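Local coordinates for protein transcriptional regulator, PadR family (Bacillus cereus, PDB 4ESB) that probably binds DNA as a dimer through a winged helix-turn-helix domain and regulates transcription, as a member of the PadR family, at residues L10-L15 with L48-M52. Numbering follows the deposited sequence.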
ATOM      1  N   LEU A  10      -5.984  -5.269   1.386  1.00 46.17           N
ATOM      2  CA  LEU A  10      -6.928  -6.375   1.254  1.00 44.16           C
ATOM      3  C   LEU A  10      -8.231  -6.105   2.005  1.00 43.12           C
ATOM      4  O   LEU A  10      -9.314  -6.427   1.515  1.00 42.79           O
ATOM      5  CB  LEU A  10      -6.288  -7.675   1.746  1.00 51.32           C
ATOM      6  CG  LEU A  10      -7.137  -8.947   1.688  1.00 49.54           C
ATOM      7  CD1 LEU A  10      -7.530  -9.296   0.259  1.00 44.89           C
ATOM      8  CD2 LEU A  10      -6.374 -10.094   2.325  1.00 53.49           C
ATOM      9  N   GLU A  11      -8.123  -5.519   3.192  1.00 47.30           N
ATOM     10  CA  GLU A  11      -9.301  -5.170   3.979  1.00 39.07           C
ATOM     11  C   GLU A  11     -10.192  -4.202   3.205  1.00 38.42           C
ATOM     12  O   GLU A  11     -11.415  -4.332   3.206  1.00 44.50           O
ATOM     13  CB  GLU A  11      -8.883  -4.554   5.317  1.00 45.17           C
ATOM     14  CG  GLU A  11     -10.045  -4.128   6.202  1.00 55.02           C
ATOM     15  CD  GLU A  11      -9.655  -4.014   7.665  1.00 52.14           C
ATOM     16  OE1 GLU A  11      -8.496  -4.333   7.999  1.00 62.02           O
ATOM     17  OE2 GLU A  11     -10.509  -3.607   8.481  1.00 62.77           O
ATOM     18  N   GLY A  12      -9.568  -3.238   2.537  1.00 35.79           N
ATOM     19  CA  GLY A  12     -10.296  -2.245   1.766  1.00 38.90           C
ATOM     20  C   GLY A  12     -10.984  -2.825   0.547  1.00 40.75           C
ATOM     21  O   GLY A  12     -12.096  -2.428   0.201  1.00 42.33           O
ATOM     22  N   CYS A  13     -10.324  -3.770  -0.112  1.00 44.28           N
ATOM     23  CA  CYS A  13     -10.883  -4.392  -1.308  1.00 36.13           C
ATOM     24  C   CYS A  13     -12.012  -5.344  -0.934  1.00 33.21           C
ATOM     25  O   CYS A  13     -12.962  -5.527  -1.690  1.00 34.87           O
ATOM     26  CB  CYS A  13      -9.796  -5.133  -2.085  1.00 38.56           C
ATOM     27  SG  CYS A  13      -8.588  -4.029  -2.859  1.00 41.95           S
ATOM     28  N   ILE A  14     -11.895  -5.950   0.241  1.00 31.06           N
ATOM     29  CA  ILE A  14     -12.962  -6.778   0.784  1.00 33.36           C
ATOM     30  C   ILE A  14     -14.197  -5.929   1.092  1.00 44.55           C
ATOM     31  O   ILE A  14     -15.322  -6.332   0.798  1.00 46.81           O
ATOM     32  CB  ILE A  14     -12.503  -7.524   2.053  1.00 35.46           C
ATOM     33  CG1 ILE A  14     -11.673  -8.744   1.657  1.00 34.18           C
ATOM     34  CG2 ILE A  14     -13.701  -7.950   2.898  1.00 32.63           C
ATOM     35  CD1 ILE A  14     -11.120  -9.531   2.825  1.00 37.19           C
ATOM     36  N   LEU A  15     -13.990  -4.753   1.680  1.00 41.77           N
ATOM     37  CA  LEU A  15     -15.101  -3.850   1.957  1.00 38.34           C
ATOM     38  C   LEU A  15     -15.748  -3.392   0.657  1.00 41.68           C
ATOM     39  O   LEU A  15     -16.974  -3.320   0.564  1.00 38.30           O
ATOM     40  CB  LEU A  15     -14.644  -2.631   2.761  1.00 40.91           C
ATOM     41  CG  LEU A  15     -14.259  -2.858   4.225  1.00 45.48           C
ATOM     42  CD1 LEU A  15     -13.700  -1.577   4.821  1.00 37.01           C
ATOM     43  CD2 LEU A  15     -15.450  -3.345   5.034  1.00 40.78           C
ATOM     44  N   LEU A  48      -9.228 -12.460   9.341  1.00 37.07           N
ATOM     45  CA  LEU A  48      -9.480 -11.073   8.980  1.00 42.91           C
ATOM     46  C   LEU A  48     -10.982 -10.804   8.931  1.00 49.30           C
ATOM     47  O   LEU A  48     -11.434  -9.735   9.327  1.00 54.83           O
ATOM     48  CB  LEU A  48      -8.829 -10.743   7.634  1.00 31.57           C
ATOM     49  CG  LEU A  48      -9.147  -9.374   7.026  1.00 51.74           C
ATOM     50  CD1 LEU A  48      -8.771  -8.257   7.988  1.00 45.58           C
ATOM     51  CD2 LEU A  48      -8.426  -9.203   5.696  1.00 33.26           C
ATOM     52  N   LEU A  49     -11.752 -11.781   8.458  1.00 46.11           N
ATOM     53  CA  LEU A  49     -13.206 -11.647   8.415  1.00 45.06           C
ATOM     54  C   LEU A  49     -13.792 -11.628   9.824  1.00 43.47           C
ATOM     55  O   LEU A  49     -14.755 -10.912  10.091  1.00 47.47           O
ATOM     56  CB  LEU A  49     -13.845 -12.789   7.620  1.00 40.76           C
ATOM     57  CG  LEU A  49     -13.711 -12.786   6.096  1.00 44.62           C
ATOM     58  CD1 LEU A  49     -14.479 -13.971   5.535  1.00 39.65           C
ATOM     59  CD2 LEU A  49     -14.211 -11.486   5.483  1.00 38.97           C
ATOM     60  N   LEU A  50     -13.215 -12.423  10.719  1.00 49.90           N
ATOM     61  CA  LEU A  50     -13.687 -12.482  12.098  1.00 50.57           C
ATOM     62  C   LEU A  50     -13.457 -11.145  12.780  1.00 49.95           C
ATOM     63  O   LEU A  50     -14.248 -10.707  13.614  1.00 50.55           O
ATOM     64  CB  LEU A  50     -12.950 -13.574  12.873  1.00 41.71           C
ATOM     65  CG  LEU A  50     -13.333 -15.030  12.607  1.00 51.91           C
ATOM     66  CD1 LEU A  50     -12.352 -15.956  13.308  1.00 35.85           C
ATOM     67  CD2 LEU A  50     -14.756 -15.308  13.065  1.00 34.68           C
ATOM     68  N   ARG A  51     -12.355 -10.502  12.415  1.00 45.37           N
ATOM     69  CA  ARG A  51     -11.952  -9.254  13.037  1.00 54.60           C
ATOM     70  C   ARG A  51     -12.756  -8.086  12.476  1.00 57.32           C
ATOM     71  O   ARG A  51     -13.178  -7.203  13.221  1.00 65.52           O
ATOM     72  CB  ARG A  51     -10.454  -9.037  12.822  1.00 55.39           C
ATOM     73  CG  ARG A  51      -9.895  -7.807  13.501  1.00 75.27           C
ATOM     74  CD  ARG A  51      -8.375  -7.835  13.507  1.00 78.38           C
ATOM     75  NE  ARG A  51      -7.811  -7.454  12.213  1.00 90.39           N
ATOM     76  CZ  ARG A  51      -7.640  -6.198  11.809  1.00 94.23           C
ATOM     77  NH1 ARG A  51      -7.992  -5.185  12.591  1.00 90.08           N
ATOM     78  NH2 ARG A  51      -7.119  -5.953  10.615  1.00 76.56           N
ATOM     79  N   MET A  52     -12.981  -8.090  11.167  1.00 48.71           N
ATOM     80  CA  MET A  52     -13.780  -7.050  10.534  1.00 45.93           C
ATOM     81  C   MET A  52     -15.200  -7.066  11.092  1.00 54.41           C
ATOM     82  O   MET A  52     -15.859  -6.029  11.159  1.00 46.93           O
ATOM     83  CB  MET A  52     -13.799  -7.232   9.014  1.00 40.86           C
ATOM     84  CG  MET A  52     -12.461  -6.936   8.342  1.00 47.40           C
ATOM     85  SD  MET A  52     -12.475  -7.217   6.561  1.00 42.69           S
ATOM     86  CE  MET A  52     -13.596  -5.930   6.018  1.00 44.04           C
TER
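Met52 reaches from helix 42-54 in among Glu11, Ile14 and Leu15 of helix 10-20. A chi1 of -70° sets its CG opposite the carbonyl carbon, and a bend at chi3 brings the methyl CE to 3.7 Å from Ile14 CG2. Its approach to Leu15 CD2 is closer still, too tight to be trusted in detail. The axes of segments 10-15 and 48-52 come no nearer than 11.6 Å, a spacing that leaves room for long side chains, and an unbranched, flexible thioether can thread between its three neighbours. One turn earlier Leu48 meets Ile14 tip to tip, CD2 to CD1 at 4.0 Å, while the Leu10 side chain crosses that of Leu48 at a slant, its CD2 meeting the same methyl. Branched aliphatics suit this buried side.

Glu11 closes the more open side. Its extended chain runs counter to Met52, CG lying 3.9 Å from Met52 SD, while the carboxylate stays at the margin. There OE1 forms a long salt bridge of 3.4 Å to NH2 of exposed Arg51, whose length lets it span the edge; the carboxylate and guanidinium planes stand 77° apart, and Arg51 NH1 is paired with Glu55. Leu32 of helix 25-34 and Ile58 of strand 58-64 extend the apolar cluster. Crossing at -69°, the two segments form part of the hydrophobic core of a winged helix-turn-helix domain, in which helix 42-54 is probably the DNA-recognition helix.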